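Acyl-coenzyme A oxidase 1 (Yarrowia lipolytica, PDB 5Y9D) catalyses the FAD-dependent oxidation of 2,3-saturated acyl-CoAs by molecular oxygen to (2E)-enoyl-CoAs and hydrogen peroxide in peroxisomal fatty acid beta-oxidation. Local coordinates at residues T328-Y333 against I654-S660; H117-D121 against L649-F653; F526-S530 against I567-Q571. All coordinates share one frame; numbering follows the deposited sequence.

Overall arrangement
All three contacts are buried, contact 1 entirely, contact 3 with two partly exposed arginines, and none involves another subunit. Contacts 1 and 2 share a region: the chain at 649-660 packs on residues 117-121 with its first half and on helix 306-334 with its second, and the two contacts touch where Ile654 CD1 lies 4.2 Å from Leu649 CB. Contact 3 lies apart, its centre 33 Å from those of the other two, and pairs helices 519-544 and 558-581. The chemistry differs accordingly. Contact 1 adds an arginine-to-carbonyl bond to its apolar packing, contact 2 relies on methyl, sulfur and ring contacts, and contact 3 mixes apolar and polar side chains between antiparallel helices.

Contact 1: residues T328-Y333 against I654-S660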
ATOM      1  N   THR A 328      12.587  -4.685 -11.148  1.00 25.64           N
ATOM      2  CA  THR A 328      13.363  -5.809 -11.626  1.00 24.30           C
ATOM      3  C   THR A 328      12.779  -7.165 -11.184  1.00 24.18           C
ATOM      4  O   THR A 328      12.761  -8.108 -11.945  1.00 23.17           O
ATOM      5  CB  THR A 328      14.822  -5.684 -11.229  1.00 24.25           C
ATOM      6  OG1 THR A 328      15.370  -4.531 -11.866  1.00 24.78           O
ATOM      7  CG2 THR A 328      15.650  -6.916 -11.663  1.00 25.07           C
ATOM      8  N   ILE A 329      12.284  -7.284  -9.974  1.00 23.75           N
ATOM      9  CA  ILE A 329      11.675  -8.549  -9.617  1.00 24.25           C
ATOM     10  C   ILE A 329      10.497  -8.832 -10.556  1.00 23.66           C
ATOM     11  O   ILE A 329      10.489  -9.793 -11.291  1.00 23.17           O
ATOM     12  CB  ILE A 329      11.205  -8.545  -8.148  1.00 23.39           C
ATOM     13  CG1 ILE A 329      12.420  -8.481  -7.245  1.00 21.90           C
ATOM     14  CG2 ILE A 329      10.330  -9.769  -7.863  1.00 22.48           C
ATOM     15  CD1 ILE A 329      12.091  -8.100  -5.831  1.00 22.45           C
ATOM     16  N   ALA A 330       9.519  -7.945 -10.529  1.00 25.57           N
ATOM     17  CA  ALA A 330       8.287  -8.080 -11.314  1.00 25.49           C
ATOM     18  C   ALA A 330       8.502  -8.331 -12.820  1.00 25.53           C
ATOM     19  O   ALA A 330       7.868  -9.215 -13.386  1.00 29.12           O
ATOM     20  CB  ALA A 330       7.428  -6.842 -11.106  1.00 23.98           C
ATOM     21  N   LEU A 331       9.356  -7.537 -13.456  1.00 24.17           N
ATOM     22  CA  LEU A 331       9.536  -7.599 -14.887  1.00 24.52           C
ATOM     23  C   LEU A 331      10.333  -8.819 -15.327  1.00 25.53           C
ATOM     24  O   LEU A 331      10.101  -9.315 -16.425  1.00 27.06           O
ATOM     25  CB  LEU A 331      10.233  -6.334 -15.432  1.00 24.82           C
ATOM     26  CG  LEU A 331       9.414  -5.043 -15.446  1.00 24.81           C
ATOM     27  CD1 LEU A 331      10.300  -3.867 -15.801  1.00 24.34           C
ATOM     28  CD2 LEU A 331       8.229  -5.143 -16.402  1.00 23.99           C
ATOM     29  N   ARG A 332      11.301  -9.280 -14.527  1.00 24.43           N
ATOM     30  CA  ARG A 332      11.953 -10.572 -14.826  1.00 24.38           C
ATOM     31  C   ARG A 332      10.965 -11.748 -14.679  1.00 25.30           C
ATOM     32  O   ARG A 332      11.011 -12.707 -15.443  1.00 25.95           O
ATOM     33  CB  ARG A 332      13.171 -10.819 -13.957  1.00 23.46           C
ATOM     34  CG  ARG A 332      14.453 -10.109 -14.406  1.00 22.86           C
ATOM     35  CD  ARG A 332      15.498 -10.236 -13.305  1.00 21.89           C
ATOM     36  NE  ARG A 332      16.731  -9.566 -13.691  1.00 22.92           N
ATOM     37  CZ  ARG A 332      17.819  -9.434 -12.936  1.00 21.18           C
ATOM     38  NH1 ARG A 332      17.873  -9.941 -11.709  1.00 22.22           N
ATOM     39  NH2 ARG A 332      18.859  -8.788 -13.428  1.00 21.28           N
ATOM     40  N   TYR A 333      10.100 -11.667 -13.678  1.00 24.43           N
ATOM     41  CA  TYR A 333       9.053 -12.630 -13.515  1.00 25.00           C
ATOM     42  C   TYR A 333       8.060 -12.572 -14.671  1.00 26.06           C
ATOM     43  O   TYR A 333       7.574 -13.622 -15.062  1.00 28.75           O
ATOM     44  CB  TYR A 333       8.329 -12.426 -12.193  1.00 24.90           C
ATOM     45  CG  TYR A 333       7.317 -13.496 -11.907  1.00 25.65           C
ATOM     46  CD1 TYR A 333       7.696 -14.804 -11.802  1.00 24.70           C
ATOM     47  CD2 TYR A 333       5.961 -13.187 -11.718  1.00 27.74           C
ATOM     48  CE1 TYR A 333       6.772 -15.797 -11.538  1.00 25.37           C
ATOM     49  CE2 TYR A 333       5.035 -14.175 -11.438  1.00 27.56           C
ATOM     50  CZ  TYR A 333       5.449 -15.484 -11.363  1.00 27.00           C
ATOM     51  OH  TYR A 333       4.544 -16.495 -11.075  1.00 30.28           O
ATOM     52  N   ILE A 654      18.688  -8.206  -5.130  1.00 24.83           N
ATOM     53  CA  ILE A 654      17.360  -8.655  -5.508  1.00 25.64           C
ATOM     54  C   ILE A 654      16.662  -9.164  -4.262  1.00 25.06           C
ATOM     55  O   ILE A 654      15.591  -8.676  -3.885  1.00 25.50           O
ATOM     56  CB  ILE A 654      17.427  -9.744  -6.598  1.00 26.68           C
ATOM     57  CG1 ILE A 654      17.898  -9.129  -7.926  1.00 28.62           C
ATOM     58  CG2 ILE A 654      16.077 -10.405  -6.811  1.00 26.17           C
ATOM     59  CD1 ILE A 654      17.085  -7.933  -8.392  1.00 29.34           C
ATOM     60  N   ASN A 655      17.322 -10.120  -3.620  1.00 24.55           N
ATOM     61  CA  ASN A 655      16.833 -10.828  -2.462  1.00 24.90           C
ATOM     62  C   ASN A 655      15.429 -11.425  -2.691  1.00 26.77           C
ATOM     63  O   ASN A 655      14.541 -11.352  -1.830  1.00 28.85           O
ATOM     64  CB  ASN A 655      16.895  -9.920  -1.243  1.00 25.86           C
ATOM     65  CG  ASN A 655      16.859 -10.698   0.038  1.00 27.98           C
ATOM     66  OD1 ASN A 655      16.482 -10.189   1.094  1.00 26.92           O
ATOM     67  ND2 ASN A 655      17.227 -11.958  -0.050  1.00 29.78           N
ATOM     68  N   ALA A 656      15.241 -12.035  -3.853  1.00 26.83           N
ATOM     69  CA  ALA A 656      13.940 -12.622  -4.207  1.00 29.16           C
ATOM     70  C   ALA A 656      14.077 -13.680  -5.310  1.00 26.21           C
ATOM     71  O   ALA A 656      14.433 -13.348  -6.423  1.00 22.83           O
ATOM     72  CB  ALA A 656      12.940 -11.531  -4.648  1.00 30.60           C
ATOM     73  N   PRO A 657      13.757 -14.941  -4.992  1.00 25.91           N
ATOM     74  CA  PRO A 657      13.942 -16.011  -5.947  1.00 26.04           C
ATOM     75  C   PRO A 657      13.343 -15.704  -7.292  1.00 25.00           C
ATOM     76  O   PRO A 657      14.009 -15.950  -8.276  1.00 27.40           O
ATOM     77  CB  PRO A 657      13.250 -17.225  -5.316  1.00 26.39           C
ATOM     78  CG  PRO A 657      12.592 -16.747  -4.079  1.00 27.12           C
ATOM     79  CD  PRO A 657      13.120 -15.396  -3.749  1.00 26.32           C
ATOM     80  N   ILE A 658      12.143 -15.134  -7.363  1.00 24.62           N
ATOM     81  CA  ILE A 658      11.509 -14.938  -8.684  1.00 24.25           C
ATOM     82  C   ILE A 658      12.089 -13.766  -9.487  1.00 23.20           C
ATOM     83  O   ILE A 658      11.644 -13.478 -10.610  1.00 22.98           O
ATOM     84  CB  ILE A 658       9.962 -14.805  -8.597  1.00 24.50           C
ATOM     85  CG1 ILE A 658       9.584 -13.489  -7.952  1.00 24.97           C
ATOM     86  CG2 ILE A 658       9.323 -15.985  -7.867  1.00 23.26           C
ATOM     87  CD1 ILE A 658       8.106 -13.182  -8.074  1.00 26.23           C
ATOM     88  N   GLY A 659      13.077 -13.096  -8.910  1.00 22.92           N
ATOM     89  CA  GLY A 659      13.758 -11.990  -9.546  1.00 22.55           C
ATOM     90  C   GLY A 659      15.188 -12.348  -9.855  1.00 23.54           C
ATOM     91  O   GLY A 659      16.008 -11.462 -10.151  1.00 24.41           O
ATOM     92  N   SER A 660      15.493 -13.636  -9.826  1.00 25.52           N
ATOM     93  CA  SER A 660      16.824 -14.107 -10.210  1.00 30.17           C
ATOM     94  C   SER A 660      17.269 -13.717 -11.617  1.00 30.04           C
ATOM     95  O   SER A 660      16.488 -13.791 -12.568  1.00 30.33           O
ATOM     96  CB  SER A 660      16.932 -15.615 -10.039  1.00 33.60           C
ATOM     97  OG  SER A 660      16.959 -15.909  -8.639  1.00 41.00           O
TER
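Arg332 reaches from helix 306-334 to the loop at Gly659 and carries the one hydrogen bond of this contact. Its CB points toward the loop, and CG stands anti to the carbonyl carbon (chi1 -80°). From there the chain runs extended, taking CD to 3.4 Å from Gly659 O and alongside Ser660 O. Beyond NE, NH1 donates to Gly659 O over 2.9 Å. The bond is nearly straight, 161° at the hydrogen, and the oxygen lies in the guanidinium plane at its edge. One face of the same group carries Thr328 CG2, a turn earlier on the helix, while NH2 makes a salt bridge with Asp645; two polar partners and a methyl thus fix its rotation. Replacing Arg332 by alanine would probably leave Gly659 O without its donor and Asp645 without its charged mate, and open a gap beside Ile654.

The CA atoms come nearest at Ile329 and Gly659, 4.0 Å apart, which leaves no room for a beta carbon on Gly659 beside Ile329 CG1. Ile329 spreads its branches over the loop: CD1 meets Ala656 CB at 3.7 Å, and CG2 meets Ile658 CG1 at 3.8 Å, the two isoleucines crossing at about a right angle. Ile658 CD1 sits over one face of the Tyr333 ring, 4.2 Å from its centroid and 20° off the normal, a CH-pi contact. Within the loop, Ser660 OG and N both donate to Pro657 O from one face of its plane.

Tyr333 OH is hydrogen-bonded to His442 ND1, and the tyrosine side chain lies about 5 Å from a bound FAD. Helix 665-676 covers Tyr333 and Ile658 through Val665; the loop lies between helices 306-334 and 665-676, while helix 640-646 packs on helix 306-334 at Thr328 and supplies Asp645.

Contact 2: residues H117-D121 against L649-F653; sequences HGMVD and LSDFF
Met119 and Leu649 meet tip to tip, and apolar contact dominates the interface, which has no hydrogen bond between its two segments. The thioether bends at chi3 (81°), which turns CE to the leucine: it lies 3.3 Å from Leu649 CD1, a tight approach, and 3.7 Å from CD2. Val120 uses both its methyls. CG2 comes within 4.1 Å of Phe652 CE1, the two side chains crossing at about a right angle, whereas CG1 lies against the Phe653 backbone, near its CA and carbonyl oxygen.

The sulfur supplies a second kind of interaction. Met119 SD stands 5.0 Å from the centroid of the Phe653 ring and 52° off its normal, an oblique Met-aromatic contact in which CD1 is the nearest ring atom. That ring is also backed by its neighbour, since Phe652 CD1 projects over its centre.

Polar bonds run within the segments or to outside partners. Ser650 OG receives a weak bond from Phe652 N (3.3 Å) and is also hydrogen-bonded to Glu69 OE2 of helix 55-70; Asp121 occupies the N-cap of helix 122-142, with Arg94 as a salt-bridge partner. Met119 O accepts from Arg325 of helix 306-334.

Residues 119-120 thus pack against the start of helix 651-654: a Met-aromatic contact, with a weak serine N-cap beside it, joining the N-terminal and C-terminal helical regions.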
ATOM      1  N   HIS A 117      22.393   0.025   0.693  1.00 39.05           N
ATOM      2  CA  HIS A 117      22.088  -0.979   1.708  1.00 35.07           C
ATOM      3  C   HIS A 117      20.606  -0.982   2.071  1.00 32.25           C
ATOM      4  O   HIS A 117      20.054  -2.022   2.426  1.00 29.94           O
ATOM      5  CB  HIS A 117      22.955  -0.721   2.917  1.00 38.70           C
ATOM      6  CG  HIS A 117      22.814  -1.740   3.991  1.00 39.30           C
ATOM      7  ND1 HIS A 117      22.519  -3.059   3.733  1.00 43.18           N
ATOM      8  CD2 HIS A 117      22.926  -1.633   5.328  1.00 41.90           C
ATOM      9  CE1 HIS A 117      22.456  -3.726   4.868  1.00 41.64           C
ATOM     10  NE2 HIS A 117      22.692  -2.881   5.852  1.00 45.99           N
ATOM     11  N   GLY A 118      19.960   0.176   1.940  1.00 30.98           N
ATOM     12  CA  GLY A 118      18.530   0.328   2.239  1.00 28.31           C
ATOM     13  C   GLY A 118      17.634  -0.348   1.231  1.00 29.15           C
ATOM     14  O   GLY A 118      16.454  -0.585   1.500  1.00 28.76           O
ATOM     15  N   MET A 119      18.173  -0.659   0.054  1.00 27.89           N
ATOM     16  CA  MET A 119      17.432  -1.490  -0.892  1.00 30.54           C
ATOM     17  C   MET A 119      16.880  -2.765  -0.304  1.00 26.67           C
ATOM     18  O   MET A 119      15.856  -3.198  -0.746  1.00 26.47           O
ATOM     19  CB  MET A 119      18.311  -1.950  -2.044  1.00 35.28           C
ATOM     20  CG  MET A 119      18.807  -0.832  -2.911  1.00 39.80           C
ATOM     21  SD  MET A 119      19.679  -1.588  -4.263  1.00 43.10           S
ATOM     22  CE  MET A 119      18.252  -1.986  -5.250  1.00 42.72           C
ATOM     23  N   VAL A 120      17.621  -3.394   0.605  1.00 26.33           N
ATOM     24  CA  VAL A 120      17.285  -4.729   1.151  1.00 28.30           C
ATOM     25  C   VAL A 120      17.241  -4.813   2.682  1.00 28.15           C
ATOM     26  O   VAL A 120      16.804  -5.827   3.218  1.00 29.71           O
ATOM     27  CB  VAL A 120      18.260  -5.839   0.673  1.00 25.90           C
ATOM     28  CG1 VAL A 120      18.079  -6.095  -0.801  1.00 25.93           C
ATOM     29  CG2 VAL A 120      19.700  -5.463   0.945  1.00 26.33           C
ATOM     30  N   ASP A 121      17.711  -3.775   3.371  1.00 26.54           N
ATOM     31  CA  ASP A 121      17.677  -3.744   4.834  1.00 26.02           C
ATOM     32  C   ASP A 121      17.385  -2.343   5.350  1.00 25.50           C
ATOM     33  O   ASP A 121      18.261  -1.612   5.768  1.00 25.04           O
ATOM     34  CB  ASP A 121      18.985  -4.262   5.428  1.00 26.66           C
ATOM     35  CG  ASP A 121      18.915  -4.402   6.939  1.00 29.12           C
ATOM     36  OD1 ASP A 121      17.849  -4.091   7.514  1.00 35.65           O
ATOM     37  OD2 ASP A 121      19.915  -4.799   7.569  1.00 28.05           O
ATOM     38  N   LEU A 649      22.115  -4.620 -10.298  1.00 26.87           N
ATOM     39  CA  LEU A 649      21.872  -5.413  -9.082  1.00 27.08           C
ATOM     40  C   LEU A 649      22.245  -6.898  -9.124  1.00 26.54           C
ATOM     41  O   LEU A 649      21.739  -7.643  -9.942  1.00 28.12           O
ATOM     42  CB  LEU A 649      20.410  -5.327  -8.699  1.00 27.85           C
ATOM     43  CG  LEU A 649      19.979  -3.890  -8.431  1.00 29.94           C
ATOM     44  CD1 LEU A 649      18.561  -3.851  -7.929  1.00 28.26           C
ATOM     45  CD2 LEU A 649      20.937  -3.259  -7.432  1.00 30.28           C
ATOM     46  N   SER A 650      23.110  -7.327  -8.207  1.00 26.11           N
ATOM     47  CA  SER A 650      23.400  -8.743  -8.034  1.00 25.38           C
ATOM     48  C   SER A 650      22.193  -9.398  -7.378  1.00 25.60           C
ATOM     49  O   SER A 650      21.250  -8.708  -7.002  1.00 24.82           O
ATOM     50  CB  SER A 650      24.618  -8.918  -7.164  1.00 25.84           C
ATOM     51  OG  SER A 650      24.311  -8.708  -5.793  1.00 27.19           O
ATOM     52  N   ASP A 651      22.216 -10.718  -7.237  1.00 26.23           N
ATOM     53  CA  ASP A 651      21.077 -11.437  -6.651  1.00 26.57           C
ATOM     54  C   ASP A 651      20.927 -11.152  -5.160  1.00 26.76           C
ATOM     55  O   ASP A 651      19.820 -11.258  -4.598  1.00 28.97           O
ATOM     56  CB  ASP A 651      21.141 -12.944  -6.913  1.00 26.86           C
ATOM     57  CG  ASP A 651      20.729 -13.314  -8.354  1.00 29.81           C
ATOM     58  OD1 ASP A 651      20.133 -12.495  -9.085  1.00 30.77           O
ATOM     59  OD2 ASP A 651      20.996 -14.450  -8.762  1.00 34.54           O
ATOM     60  N   PHE A 652      22.004 -10.744  -4.525  1.00 23.22           N
ATOM     61  CA  PHE A 652      21.927 -10.371  -3.150  1.00 23.76           C
ATOM     62  C   PHE A 652      20.947  -9.180  -2.977  1.00 23.71           C
ATOM     63  O   PHE A 652      20.117  -9.186  -2.067  1.00 20.38           O
ATOM     64  CB  PHE A 652      23.338 -10.003  -2.639  1.00 23.78           C
ATOM     65  CG  PHE A 652      23.365  -9.527  -1.215  1.00 23.94           C
ATOM     66  CD1 PHE A 652      23.030  -8.218  -0.902  1.00 23.46           C
ATOM     67  CD2 PHE A 652      23.710 -10.393  -0.183  1.00 23.81           C
ATOM     68  CE1 PHE A 652      23.052  -7.778   0.407  1.00 24.13           C
ATOM     69  CE2 PHE A 652      23.733  -9.955   1.124  1.00 23.86           C
ATOM     70  CZ  PHE A 652      23.421  -8.644   1.427  1.00 23.87           C
ATOM     71  N   PHE A 653      21.089  -8.141  -3.812  1.00 24.37           N
ATOM     72  CA  PHE A 653      20.211  -6.957  -3.695  1.00 25.56           C
ATOM     73  C   PHE A 653      18.824  -7.208  -4.266  1.00 25.11           C
ATOM     74  O   PHE A 653      17.878  -6.522  -3.898  1.00 24.00           O
ATOM     75  CB  PHE A 653      20.832  -5.697  -4.289  1.00 25.63           C
ATOM     76  CG  PHE A 653      22.075  -5.256  -3.575  1.00 25.31           C
ATOM     77  CD1 PHE A 653      21.999  -4.421  -2.485  1.00 25.85           C
ATOM     78  CD2 PHE A 653      23.317  -5.705  -3.982  1.00 26.13           C
ATOM     79  CE1 PHE A 653      23.133  -4.024  -1.805  1.00 27.04           C
ATOM     80  CE2 PHE A 653      24.465  -5.311  -3.316  1.00 26.52           C
ATOM     81  CZ  PHE A 653      24.373  -4.477  -2.217  1.00 26.84           C
TER

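Contact 3: residues F526-S530 against I567-Q571; sequences FRTAS and IHTRQ
Phe526 and Gln571 face each other within an antiparallel helix pair of the C-terminal alpha-helical region of the acyl-CoA oxidase, formed by helices 519-544 and 558-581. The short segments run 8.8 Å apart at closest approach with 162° between their directions, and the paired residues Phe526 with Gln571 and Ser530 with His568 confirm the opposed course of the chains.

At one end Phe526 CB rests 3.9 Å from Gln571 CG, and the ring continues alongside Arg570, pointing the same way, with its plane only 22° from that of the guanidinium. CE2 touches the aliphatic part, Arg570 CG, at 4.0 Å. The charged end of this arginine is engaged beyond the pair: NE bonds to Ser603, NH2 makes a salt bridge with Glu606, and Tyr367 provides a cation-pi partner. On another flank, the extended Arg527 crosses Gln571 obliquely, their CG atoms 3.6 Å apart.

Toward the Ser530 end lies Ile567. Its CG2, anti to the backbone N, is directed at the opposing helix, where it packs 4.2 Å from Ala529 CB and 3.9 Å from Ser530 N.

At that same end Ser530 points its CB toward helix 558-581, and the hydroxyl is hydrogen-bonded to Tyr497 OH, which also pairs with His568 ND1; one tyrosine oxygen thus joins both helices, while Ser530 OG itself lies 3.3 Å from His568 CB.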
ATOM      1  N   PHE A 526       3.827  20.436 -20.393  1.00 34.57           N
ATOM      2  CA  PHE A 526       3.814  20.248 -18.951  1.00 36.14           C
ATOM      3  C   PHE A 526       4.047  21.540 -18.232  1.00 35.48           C
ATOM      4  O   PHE A 526       3.315  21.841 -17.293  1.00 37.98           O
ATOM      5  CB  PHE A 526       4.780  19.146 -18.491  1.00 38.18           C
ATOM      6  CG  PHE A 526       4.080  17.870 -18.225  1.00 38.37           C
ATOM      7  CD1 PHE A 526       3.911  16.944 -19.226  1.00 40.65           C
ATOM      8  CD2 PHE A 526       3.489  17.647 -17.006  1.00 39.82           C
ATOM      9  CE1 PHE A 526       3.210  15.787 -19.002  1.00 39.21           C
ATOM     10  CE2 PHE A 526       2.784  16.497 -16.773  1.00 40.21           C
ATOM     11  CZ  PHE A 526       2.644  15.564 -17.776  1.00 38.96           C
ATOM     12  N   ARG A 527       5.042  22.303 -18.682  1.00 33.10           N
ATOM     13  CA  ARG A 527       5.301  23.646 -18.153  1.00 33.62           C
ATOM     14  C   ARG A 527       4.082  24.584 -18.213  1.00 35.65           C
ATOM     15  O   ARG A 527       3.774  25.298 -17.254  1.00 37.87           O
ATOM     16  CB  ARG A 527       6.465  24.264 -18.894  1.00 34.17           C
ATOM     17  CG  ARG A 527       7.773  23.602 -18.538  1.00 35.55           C
ATOM     18  CD  ARG A 527       8.927  24.115 -19.352  1.00 37.27           C
ATOM     19  NE  ARG A 527      10.166  23.694 -18.714  1.00 41.21           N
ATOM     20  CZ  ARG A 527      11.379  23.826 -19.231  1.00 44.06           C
ATOM     21  NH1 ARG A 527      11.594  24.387 -20.420  1.00 44.03           N
ATOM     22  NH2 ARG A 527      12.397  23.399 -18.521  1.00 49.10           N
ATOM     23  N   THR A 528       3.382  24.548 -19.337  1.00 35.39           N
ATOM     24  CA  THR A 528       2.114  25.247 -19.508  1.00 35.29           C
ATOM     25  C   THR A 528       1.047  24.832 -18.507  1.00 35.07           C
ATOM     26  O   THR A 528       0.343  25.684 -17.968  1.00 35.31           O
ATOM     27  CB  THR A 528       1.578  25.001 -20.935  1.00 33.54           C
ATOM     28  OG1 THR A 528       2.541  25.497 -21.865  1.00 36.30           O
ATOM     29  CG2 THR A 528       0.271  25.688 -21.155  1.00 32.54           C
ATOM     30  N   ALA A 529       0.886  23.530 -18.287  1.00 35.69           N
ATOM     31  CA  ALA A 529      -0.095  23.067 -17.293  1.00 36.23           C
ATOM     32  C   ALA A 529       0.327  23.522 -15.904  1.00 34.16           C
ATOM     33  O   ALA A 529      -0.477  24.014 -15.137  1.00 36.12           O
ATOM     34  CB  ALA A 529      -0.274  21.549 -17.332  1.00 35.18           C
ATOM     35  N   SER A 530       1.598  23.377 -15.583  1.00 35.76           N
ATOM     36  CA  SER A 530       2.082  23.823 -14.272  1.00 35.77           C
ATOM     37  C   SER A 530       1.954  25.344 -14.105  1.00 34.95           C
ATOM     38  O   SER A 530       1.371  25.813 -13.128  1.00 34.26           O
ATOM     39  CB  SER A 530       3.523  23.385 -14.024  1.00 34.07           C
ATOM     40  OG  SER A 530       3.967  23.808 -12.738  1.00 34.34           O
ATOM     41  N   ILE A 567       1.896  18.942 -10.220  1.00 30.36           N
ATOM     42  CA  ILE A 567       2.239  19.156 -11.636  1.00 30.38           C
ATOM     43  C   ILE A 567       3.680  19.638 -11.824  1.00 27.40           C
ATOM     44  O   ILE A 567       4.351  19.204 -12.728  1.00 25.82           O
ATOM     45  CB  ILE A 567       1.355  20.176 -12.386  1.00 33.28           C
ATOM     46  CG1 ILE A 567      -0.093  20.151 -11.931  1.00 36.73           C
ATOM     47  CG2 ILE A 567       1.391  19.897 -13.888  1.00 33.13           C
ATOM     48  CD1 ILE A 567      -0.740  18.792 -12.075  1.00 39.81           C
ATOM     49  N   HIS A 568       4.149  20.537 -10.978  1.00 27.46           N
ATOM     50  CA  HIS A 568       5.465  21.165 -11.191  1.00 26.89           C
ATOM     51  C   HIS A 568       6.585  20.161 -10.934  1.00 28.03           C
ATOM     52  O   HIS A 568       7.584  20.122 -11.643  1.00 30.88           O
ATOM     53  CB  HIS A 568       5.627  22.369 -10.256  1.00 27.59           C
ATOM     54  CG  HIS A 568       7.053  22.750 -10.009  1.00 28.25           C
ATOM     55  ND1 HIS A 568       7.804  23.449 -10.924  1.00 27.62           N
ATOM     56  CD2 HIS A 568       7.876  22.486  -8.975  1.00 29.45           C
ATOM     57  CE1 HIS A 568       9.024  23.624 -10.453  1.00 28.09           C
ATOM     58  NE2 HIS A 568       9.097  23.041  -9.278  1.00 29.94           N
ATOM     59  N   THR A 569       6.412  19.365  -9.890  1.00 27.81           N
ATOM     60  CA  THR A 569       7.275  18.238  -9.632  1.00 27.33           C
ATOM     61  C   THR A 569       7.287  17.297 -10.820  1.00 26.41           C
ATOM     62  O   THR A 569       8.384  16.932 -11.300  1.00 23.16           O
ATOM     63  CB  THR A 569       6.864  17.439  -8.376  1.00 27.21           C
ATOM     64  OG1 THR A 569       6.934  18.278  -7.219  1.00 26.79           O
ATOM     65  CG2 THR A 569       7.811  16.296  -8.170  1.00 28.01           C
ATOM     66  N   ARG A 570       6.101  16.903 -11.314  1.00 24.82           N
ATOM     67  CA  ARG A 570       6.104  15.964 -12.430  1.00 26.33           C
ATOM     68  C   ARG A 570       6.787  16.562 -13.664  1.00 26.77           C
ATOM     69  O   ARG A 570       7.535  15.857 -14.353  1.00 24.77           O
ATOM     70  CB  ARG A 570       4.722  15.441 -12.781  1.00 30.00           C
ATOM     71  CG  ARG A 570       4.751  14.429 -13.927  1.00 31.77           C
ATOM     72  CD  ARG A 570       5.576  13.172 -13.562  1.00 33.94           C
ATOM     73  NE  ARG A 570       4.701  12.002 -13.676  1.00 37.25           N
ATOM     74  CZ  ARG A 570       4.164  11.333 -12.666  1.00 36.46           C
ATOM     75  NH1 ARG A 570       4.450  11.614 -11.409  1.00 34.04           N
ATOM     76  NH2 ARG A 570       3.343  10.334 -12.935  1.00 43.34           N
ATOM     77  N   GLN A 571       6.550  17.860 -13.901  1.00 26.70           N
ATOM     78  CA  GLN A 571       7.209  18.629 -14.971  1.00 28.07           C
ATOM     79  C   GLN A 571       8.730  18.719 -14.757  1.00 28.02           C
ATOM     80  O   GLN A 571       9.511  18.652 -15.698  1.00 28.95           O
ATOM     81  CB  GLN A 571       6.555  20.033 -15.088  1.00 29.79           C
ATOM     82  CG  GLN A 571       7.216  21.014 -16.050  1.00 28.88           C
ATOM     83  CD  GLN A 571       8.455  21.667 -15.466  1.00 28.59           C
ATOM     84  OE1 GLN A 571       8.554  21.889 -14.250  1.00 31.34           O
ATOM     85  NE2 GLN A 571       9.430  21.921 -16.308  1.00 28.20           N
TER